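Local structure of GH62 hydrolase (4PVA) at residues L32-N37 with E81-P86; V59-A64 with V72-T77. The protein probably releases arabinose side groups from arabinoxylan, as an alpha-L-arabinofuranosidase of glycoside hydrolase family 62. One frame throughout, in Å; residues are numbered along the deposited sequence.

Contact 1. Residues L32-N37 with E81-P86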
ATOM      1  N   LEU A  32      -8.431  13.185  -7.895  1.00 14.99           N
ATOM      2  CA  LEU A  32      -9.626  12.436  -8.230  1.00 15.42           C
ATOM      3  C   LEU A  32     -10.586  12.199  -7.077  1.00 15.43           C
ATOM      4  O   LEU A  32     -11.799  12.010  -7.320  1.00 16.03           O
ATOM      5  CB  LEU A  32      -9.258  11.065  -8.776  1.00 15.45           C
ATOM      6  CG  LEU A  32      -8.448  11.015 -10.060  1.00 16.04           C
ATOM      7  CD1 LEU A  32      -8.130   9.559 -10.416  1.00 16.61           C
ATOM      8  CD2 LEU A  32      -9.157  11.682 -11.208  1.00 16.77           C
ATOM      9  N   VAL A  33     -10.090  12.151  -5.847  1.00 14.91           N
ATOM     10  CA  VAL A  33     -10.937  11.877  -4.687  1.00 15.07           C
ATOM     11  C   VAL A  33     -10.597  12.811  -3.542  1.00 15.30           C
ATOM     12  O   VAL A  33      -9.438  12.860  -3.102  1.00 15.50           O
ATOM     13  CB  VAL A  33     -10.861  10.417  -4.218  1.00 14.93           C
ATOM     14  CG1 VAL A  33     -11.844  10.185  -3.072  1.00 15.42           C
ATOM     15  CG2 VAL A  33     -11.156   9.462  -5.343  1.00 15.36           C
ATOM     16  N   PHE A  34     -11.619  13.561  -3.117  1.00 16.38           N
ATOM     17  CA  PHE A  34     -11.556  14.547  -2.057  1.00 16.14           C
ATOM     18  C   PHE A  34     -12.352  14.041  -0.847  1.00 16.62           C
ATOM     19  O   PHE A  34     -13.245  13.222  -0.979  1.00 16.78           O
ATOM     20  CB  PHE A  34     -12.211  15.883  -2.510  1.00 16.92           C
ATOM     21  CG  PHE A  34     -11.427  16.641  -3.524  1.00 17.53           C
ATOM     22  CD1 PHE A  34     -11.299  16.177  -4.840  1.00 18.01           C
ATOM     23  CD2 PHE A  34     -10.817  17.829  -3.186  1.00 17.77           C
ATOM     24  CE1 PHE A  34     -10.589  16.906  -5.776  1.00 18.98           C
ATOM     25  CE2 PHE A  34     -10.091  18.544  -4.114  1.00 19.09           C
ATOM     26  CZ  PHE A  34      -9.960  18.072  -5.396  1.00 18.71           C
ATOM     27  N   PRO A  35     -12.055  14.568   0.340  1.00 17.21           N
ATOM     28  CA  PRO A  35     -12.954  14.349   1.453  1.00 18.45           C
ATOM     29  C   PRO A  35     -14.356  14.880   1.148  1.00 18.89           C
ATOM     30  O   PRO A  35     -14.511  15.843   0.388  1.00 18.88           O
ATOM     31  CB  PRO A  35     -12.358  15.198   2.561  1.00 19.03           C
ATOM     32  CG  PRO A  35     -11.000  15.503   2.174  1.00 19.31           C
ATOM     33  CD  PRO A  35     -10.954  15.461   0.685  1.00 17.79           C
ATOM     34  N   LYS A  36     -15.358  14.277   1.767  1.00 18.64           N
ATOM     35  CA  LYS A  36     -16.713  14.741   1.603  1.00 19.43           C
ATOM     36  C   LYS A  36     -16.898  15.999   2.440  1.00 20.28           C
ATOM     37  O   LYS A  36     -16.222  16.218   3.445  1.00 21.66           O
ATOM     38  CB  LYS A  36     -17.712  13.678   2.030  1.00 19.35           C
ATOM     39  CG  LYS A  36     -17.608  12.359   1.308  1.00 19.09           C
ATOM     40  CD  LYS A  36     -17.739  12.518  -0.197  1.00 20.12           C
ATOM     41  CE  LYS A  36     -17.673  11.174  -0.893  1.00 20.40           C
ATOM     42  NZ  LYS A  36     -17.662  11.281  -2.379  1.00 21.36           N
ATOM     43  N   ASN A  37     -17.823  16.840   2.011  1.00 22.60           N
ATOM     44  CA  ASN A  37     -18.253  17.944   2.836  1.00 24.12           C
ATOM     45  C   ASN A  37     -19.373  17.384   3.713  1.00 23.17           C
ATOM     46  O   ASN A  37     -20.548  17.504   3.401  1.00 25.68           O
ATOM     47  CB  ASN A  37     -18.720  19.105   1.959  1.00 26.66           C
ATOM     48  CG  ASN A  37     -19.148  20.322   2.764  1.00 30.92           C
ATOM     49  OD1 ASN A  37     -19.045  20.358   3.996  1.00 33.29           O
ATOM     50  ND2 ASN A  37     -19.633  21.345   2.056  1.00 35.23           N
ATOM     51  N   GLU A  81     -15.458  10.181 -12.346  1.00 19.17           N
ATOM     52  CA  GLU A  81     -16.633  10.159 -11.472  1.00 19.86           C
ATOM     53  C   GLU A  81     -16.347   9.614 -10.079  1.00 19.19           C
ATOM     54  O   GLU A  81     -17.232   9.556  -9.240  1.00 19.81           O
ATOM     55  CB  GLU A  81     -17.783   9.347 -12.117  1.00 22.45           C
ATOM     56  CG  GLU A  81     -18.249   9.900 -13.453  1.00 24.71           C
ATOM     57  CD  GLU A  81     -18.687  11.355 -13.365  1.00 28.71           C
ATOM     58  OE1 GLU A  81     -19.268  11.748 -12.327  1.00 32.28           O
ATOM     59  OE2 GLU A  81     -18.429  12.113 -14.332  1.00 35.28           O
ATOM     60  N   ALA A  82     -15.098   9.226  -9.811  1.00 17.71           N
ATOM     61  CA  ALA A  82     -14.728   8.700  -8.489  1.00 16.91           C
ATOM     62  C   ALA A  82     -15.058   9.646  -7.351  1.00 16.54           C
ATOM     63  O   ALA A  82     -15.434   9.211  -6.259  1.00 17.13           O
ATOM     64  CB  ALA A  82     -13.241   8.363  -8.444  1.00 16.68           C
ATOM     65  N   ASN A  83     -14.920  10.954  -7.590  1.00 16.92           N
ATOM     66  CA  ASN A  83     -15.172  11.952  -6.545  1.00 18.05           C
ATOM     67  C   ASN A  83     -16.641  12.024  -6.147  1.00 19.04           C
ATOM     68  O   ASN A  83     -16.957  12.531  -5.098  1.00 19.63           O
ATOM     69  CB  ASN A  83     -14.685  13.340  -6.949  1.00 19.21           C
ATOM     70  CG  ASN A  83     -14.505  14.271  -5.767  1.00 20.08           C
ATOM     71  OD1 ASN A  83     -13.968  13.893  -4.718  1.00 19.59           O
ATOM     72  ND2 ASN A  83     -14.941  15.518  -5.931  1.00 21.96           N
ATOM     73  N   ASN A  84     -17.509  11.493  -6.993  1.00 19.39           N
ATOM     74  CA  ASN A  84     -18.928  11.418  -6.685  1.00 20.15           C
ATOM     75  C   ASN A  84     -19.382  10.111  -6.112  1.00 20.24           C
ATOM     76  O   ASN A  84     -20.578   9.943  -5.824  1.00 21.52           O
ATOM     77  CB  ASN A  84     -19.743  11.721  -7.936  1.00 22.60           C
ATOM     78  CG  ASN A  84     -19.486  13.102  -8.450  1.00 25.96           C
ATOM     79  OD1 ASN A  84     -19.293  14.041  -7.668  1.00 30.01           O
ATOM     80  ND2 ASN A  84     -19.431  13.236  -9.775  1.00 28.26           N
ATOM     81  N   ALA A  85     -18.445   9.188  -5.896  1.00 19.53           N
ATOM     82  CA  ALA A  85     -18.782   7.901  -5.299  1.00 19.74           C
ATOM     83  C   ALA A  85     -19.122   8.108  -3.827  1.00 20.78           C
ATOM     84  O   ALA A  85     -18.375   8.781  -3.113  1.00 21.97           O
ATOM     85  CB  ALA A  85     -17.610   6.941  -5.439  1.00 19.22           C
ATOM     86  N   PRO A  86     -20.240   7.543  -3.357  1.00 20.63           N
ATOM     87  CA  PRO A  86     -20.513   7.611  -1.917  1.00 20.61           C
ATOM     88  C   PRO A  86     -19.472   6.841  -1.122  1.00 19.98           C
ATOM     89  O   PRO A  86     -19.037   5.779  -1.567  1.00 20.49           O
ATOM     90  CB  PRO A  86     -21.879   6.918  -1.767  1.00 21.02           C
ATOM     91  CG  PRO A  86     -22.031   6.122  -3.035  1.00 22.54           C
ATOM     92  CD  PRO A  86     -21.280   6.812  -4.103  1.00 21.55           C
TER
HETATM   93  O   HOH W   1     -12.972  11.873  -9.807  1.00 16.50           O
HETATM   94  O   HOH W   2     -15.292  12.742  -2.582  1.00 29.52           O

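Contact 2. Residues V59-A64 with V72-T77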
ATOM      1  N   VAL A  59     -12.115   0.551  -3.990  1.00 14.78           N
ATOM      2  CA  VAL A  59     -11.057   1.266  -3.295  1.00 14.17           C
ATOM      3  C   VAL A  59     -11.302   1.304  -1.796  1.00 13.74           C
ATOM      4  O   VAL A  59     -12.415   1.534  -1.339  1.00 14.11           O
ATOM      5  CB  VAL A  59     -10.907   2.706  -3.828  1.00 14.85           C
ATOM      6  CG1 VAL A  59      -9.755   3.434  -3.131  1.00 14.61           C
ATOM      7  CG2 VAL A  59     -10.686   2.689  -5.333  1.00 14.93           C
ATOM      8  N   PHE A  60     -10.237   1.051  -1.027  1.00 13.11           N
ATOM      9  CA  PHE A  60     -10.224   1.310   0.409  1.00 13.11           C
ATOM     10  C   PHE A  60      -9.173   2.366   0.642  1.00 12.68           C
ATOM     11  O   PHE A  60      -8.096   2.326   0.033  1.00 13.04           O
ATOM     12  CB  PHE A  60      -9.903   0.049   1.219  1.00 13.15           C
ATOM     13  CG  PHE A  60     -10.883  -1.093   0.996  1.00 13.58           C
ATOM     14  CD1 PHE A  60     -10.832  -1.843  -0.180  1.00 14.39           C
ATOM     15  CD2 PHE A  60     -11.851  -1.393   1.928  1.00 14.22           C
ATOM     16  CE1 PHE A  60     -11.732  -2.866  -0.413  1.00 15.37           C
ATOM     17  CE2 PHE A  60     -12.729  -2.442   1.710  1.00 14.79           C
ATOM     18  CZ  PHE A  60     -12.654  -3.163   0.541  1.00 15.31           C
ATOM     19  N   ALA A  61      -9.458   3.336   1.486  1.00 12.82           N
ATOM     20  CA  ALA A  61      -8.568   4.434   1.800  1.00 12.60           C
ATOM     21  C   ALA A  61      -8.728   4.842   3.251  1.00 12.84           C
ATOM     22  O   ALA A  61      -9.710   4.447   3.906  1.00 13.92           O
ATOM     23  CB  ALA A  61      -8.836   5.632   0.883  1.00 12.87           C
ATOM     24  N   SER A  62      -7.797   5.628   3.772  1.00 13.13           N
ATOM     25  CA  SER A  62      -7.925   6.152   5.113  1.00 13.83           C
ATOM     26  C   SER A  62      -8.417   7.552   5.092  1.00 13.64           C
ATOM     27  O   SER A  62      -8.120   8.341   4.206  1.00 13.34           O
ATOM     28  CB  SER A  62      -6.632   6.110   5.864  1.00 14.33           C
ATOM     29  OG  SER A  62      -6.197   4.740   5.965  1.00 15.15           O
ATOM     30  N   THR A  63      -9.205   7.873   6.097  1.00 14.48           N
ATOM     31  CA  THR A  63      -9.589   9.240   6.414  1.00 15.27           C
ATOM     32  C   THR A  63      -8.633   9.758   7.461  1.00 15.28           C
ATOM     33  O   THR A  63      -8.309   9.052   8.422  1.00 15.68           O
ATOM     34  CB  THR A  63     -11.049   9.326   6.908  1.00 15.96           C
ATOM     35  OG1 THR A  63     -11.188   8.533   8.103  1.00 16.31           O
ATOM     36  CG2 THR A  63     -11.984   8.827   5.871  1.00 16.76           C
ATOM     37  N   ALA A  64      -8.175  11.003   7.297  1.00 14.63           N
ATOM     38  CA  ALA A  64      -7.266  11.612   8.237  1.00 14.55           C
ATOM     39  C   ALA A  64      -7.760  12.978   8.638  1.00 15.22           C
ATOM     40  O   ALA A  64      -8.162  13.757   7.774  1.00 14.80           O
ATOM     41  CB  ALA A  64      -5.897  11.728   7.607  1.00 14.43           C
ATOM     42  N   VAL A  72     -12.394   4.108   4.749  1.00 15.36           N
ATOM     43  CA  VAL A  72     -13.576   4.157   3.888  1.00 15.96           C
ATOM     44  C   VAL A  72     -13.445   3.155   2.771  1.00 15.56           C
ATOM     45  O   VAL A  72     -12.323   2.847   2.338  1.00 15.31           O
ATOM     46  CB  VAL A  72     -13.822   5.535   3.238  1.00 17.14           C
ATOM     47  CG1 VAL A  72     -14.313   6.526   4.263  1.00 18.42           C
ATOM     48  CG2 VAL A  72     -12.619   6.070   2.457  1.00 16.66           C
ATOM     49  N   TYR A  73     -14.577   2.663   2.295  1.00 15.31           N
ATOM     50  CA  TYR A  73     -14.677   1.906   1.078  1.00 15.98           C
ATOM     51  C   TYR A  73     -15.547   2.686   0.079  1.00 15.94           C
ATOM     52  O   TYR A  73     -16.580   3.247   0.467  1.00 16.68           O
ATOM     53  CB  TYR A  73     -15.299   0.535   1.354  1.00 16.34           C
ATOM     54  CG  TYR A  73     -15.783  -0.163   0.115  1.00 16.55           C
ATOM     55  CD1 TYR A  73     -14.899  -0.818  -0.728  1.00 16.17           C
ATOM     56  CD2 TYR A  73     -17.128  -0.126  -0.233  1.00 17.78           C
ATOM     57  CE1 TYR A  73     -15.329  -1.447  -1.878  1.00 17.34           C
ATOM     58  CE2 TYR A  73     -17.577  -0.734  -1.393  1.00 17.95           C
ATOM     59  CZ  TYR A  73     -16.695  -1.395  -2.215  1.00 17.75           C
ATOM     60  OH  TYR A  73     -17.177  -1.991  -3.372  1.00 18.46           O
ATOM     61  N   PHE A  74     -15.186   2.639  -1.190  1.00 15.12           N
ATOM     62  CA  PHE A  74     -16.045   3.140  -2.241  1.00 15.62           C
ATOM     63  C   PHE A  74     -15.727   2.428  -3.554  1.00 15.42           C
ATOM     64  O   PHE A  74     -14.660   1.841  -3.718  1.00 15.55           O
ATOM     65  CB  PHE A  74     -15.937   4.661  -2.366  1.00 15.63           C
ATOM     66  CG  PHE A  74     -14.554   5.186  -2.631  1.00 16.12           C
ATOM     67  CD1 PHE A  74     -13.620   5.312  -1.604  1.00 16.23           C
ATOM     68  CD2 PHE A  74     -14.187   5.585  -3.900  1.00 16.67           C
ATOM     69  CE1 PHE A  74     -12.364   5.832  -1.862  1.00 16.81           C
ATOM     70  CE2 PHE A  74     -12.912   6.090  -4.155  1.00 16.65           C
ATOM     71  CZ  PHE A  74     -12.008   6.213  -3.127  1.00 17.09           C
ATOM     72  N   ASN A  75     -16.657   2.520  -4.513  1.00 16.42           N
ATOM     73  CA  ASN A  75     -16.445   1.955  -5.815  1.00 16.86           C
ATOM     74  C   ASN A  75     -16.929   2.915  -6.890  1.00 17.12           C
ATOM     75  O   ASN A  75     -17.671   3.860  -6.599  1.00 17.85           O
ATOM     76  CB  ASN A  75     -17.061   0.554  -5.947  1.00 17.55           C
ATOM     77  CG  ASN A  75     -18.573   0.554  -5.769  1.00 18.92           C
ATOM     78  OD1 ASN A  75     -19.305   1.224  -6.510  1.00 20.26           O
ATOM     79  ND2 ASN A  75     -19.047  -0.196  -4.819  1.00 19.80           N
ATOM     80  N   PHE A  76     -16.462   2.679  -8.101  1.00 16.68           N
ATOM     81  CA  PHE A  76     -16.804   3.516  -9.251  1.00 16.55           C
ATOM     82  C   PHE A  76     -16.408   2.754 -10.502  1.00 16.61           C
ATOM     83  O   PHE A  76     -15.656   1.780 -10.446  1.00 17.56           O
ATOM     84  CB  PHE A  76     -16.100   4.886  -9.160  1.00 16.84           C
ATOM     85  CG  PHE A  76     -14.577   4.800  -9.080  1.00 17.10           C
ATOM     86  CD1 PHE A  76     -13.806   4.732 -10.232  1.00 17.17           C
ATOM     87  CD2 PHE A  76     -13.926   4.786  -7.858  1.00 17.03           C
ATOM     88  CE1 PHE A  76     -12.418   4.646 -10.169  1.00 16.88           C
ATOM     89  CE2 PHE A  76     -12.533   4.711  -7.811  1.00 17.23           C
ATOM     90  CZ  PHE A  76     -11.797   4.629  -8.955  1.00 16.86           C
ATOM     91  N   THR A  77     -16.878   3.219 -11.654  1.00 17.59           N
ATOM     92  CA  THR A  77     -16.484   2.666 -12.928  1.00 18.00           C
ATOM     93  C   THR A  77     -15.653   3.607 -13.785  1.00 17.64           C
ATOM     94  O   THR A  77     -15.039   3.152 -14.726  1.00 18.55           O
ATOM     95  CB  THR A  77     -17.723   2.249 -13.763  1.00 19.88           C
ATOM     96  OG1 THR A  77     -18.581   3.383 -13.987  1.00 21.61           O
ATOM     97  CG2 THR A  77     -18.499   1.191 -13.034  1.00 20.85           C
TER

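Contact 1. Residues L32-N37 with E81-P86
Asn-83 reaches across to the extended segment 32-37, where its OD1 accepts the backbone N-H of Phe-34 at 2.9 Å with an N-H...O angle of 156°. This is loop-on-loop packing at the edge of the beta-propeller expected of family 62: a connector leading toward strand 44-53 meets the turn between strands 68-76 and 88-89, and Leu-32 and Val-33 form a classic beta bulge opposite Leu-337 of strand 336-341. CG of Asn-83 stands anti to its main-chain nitrogen (chi1 -161°), which swings the amide across to Phe-34; the donor is tilted out of the carbonyl plane. The same OD1 sits at the edge of the Phe-34 ring, 3.5 Å from CD1, with ring and amide planes 59° apart.

The tight side is apolar. CG2 of Val-33 meets CB of Ala-82 at 3.9 Å; both residues are buried, and Val-33 also packs on Phe-74 and Ala-82 on Phe-76, both of strand 68-76. The looser side is wet. One water joins Leu-32 O to Asn-83 N, while a second accepts from Lys-36 NZ and lies 2.8 Å from Asn-83 OD1 and 2.6 Å from Phe-34 O. With an alanine here in place of Asn-83, the N-H of Phe-34 would probably lose its acceptor on the turn, and the second water one of its neighbours.

Lys-36 runs back over this watery side, its chain bent at chi2 and extended beyond, and its ammonium also makes a cation-pi contact with Phe-87. The tip finishes on the main chain of the turn, where NZ donates to Ala-85 O at 2.7 Å.

Contact 2. Residues V59-A64 with V72-T77
Ala-61 O accepts the N-H of Val-72 at 2.8 Å, the shortest of four backbone bonds in this antiparallel ladder. Ala-61/Val-72 and Val-59/Phe-74 are its hydrogen-bonded pairs; between them Phe-60 and Tyr-73 form a non-hydrogen-bonded pair, their CA atoms 4.5 Å apart. All four N-H...O angles are at least 160°, evidence of a regular ladder.

On the face carrying Val-59, CB of that valine lies over the face of the Phe-74 ring, 3.9 Å from its centroid, a CH-pi contact. Phe-74 CG lies between its own backbone N and carbonyl carbon (chi1 58°), which lays the ring alongside Val-59 with a face turned to its CB. Val-59 CG1 reaches Phe-74 CZ, and the other branch, CG2, meets Phe-76 CE2 at 3.7 Å. On the opposite face Tyr-73 CD1 stands above the Phe-60 ring, 3.5 Å from CZ, the two ring planes inclined at 48°. Tyr-73 OH is hydrogen-bonded to His-58 ND1 and accepts a hydrogen bond from Asn-75 ND2.

The pairing belongs to the hairpin of strands 56-65 and 68-76, the middle of a four-stranded antiparallel sheet. Strand 44-53 flanks Phe-60 and Ser-62 by backbone bonds, and strand 101-108 of the next sheet packs against their side chains.

Overall arrangement
From the N terminus, the chain leaves strand 26-28 and enters residues 32-37, the first half of contact 1. It then builds strand 44-53 and the hairpin of strands 56-65 and 68-76, within which contact 2 pairs the two arms, whose turn lies between residues 65 and 68. The turn at residues 81-86 returns to residues 32-37, closing the longer loop of contact 1 around contact 2; the two therefore nest and do not cross. Their centres are 9 Å apart, and they touch directly: Ala-82 CB lies 3.7 Å from Phe-76 CD2. Together they tie the hairpin sheet, through the turn that joins its strands 68-76 and 88-89, to the connector bound to strand 336-341.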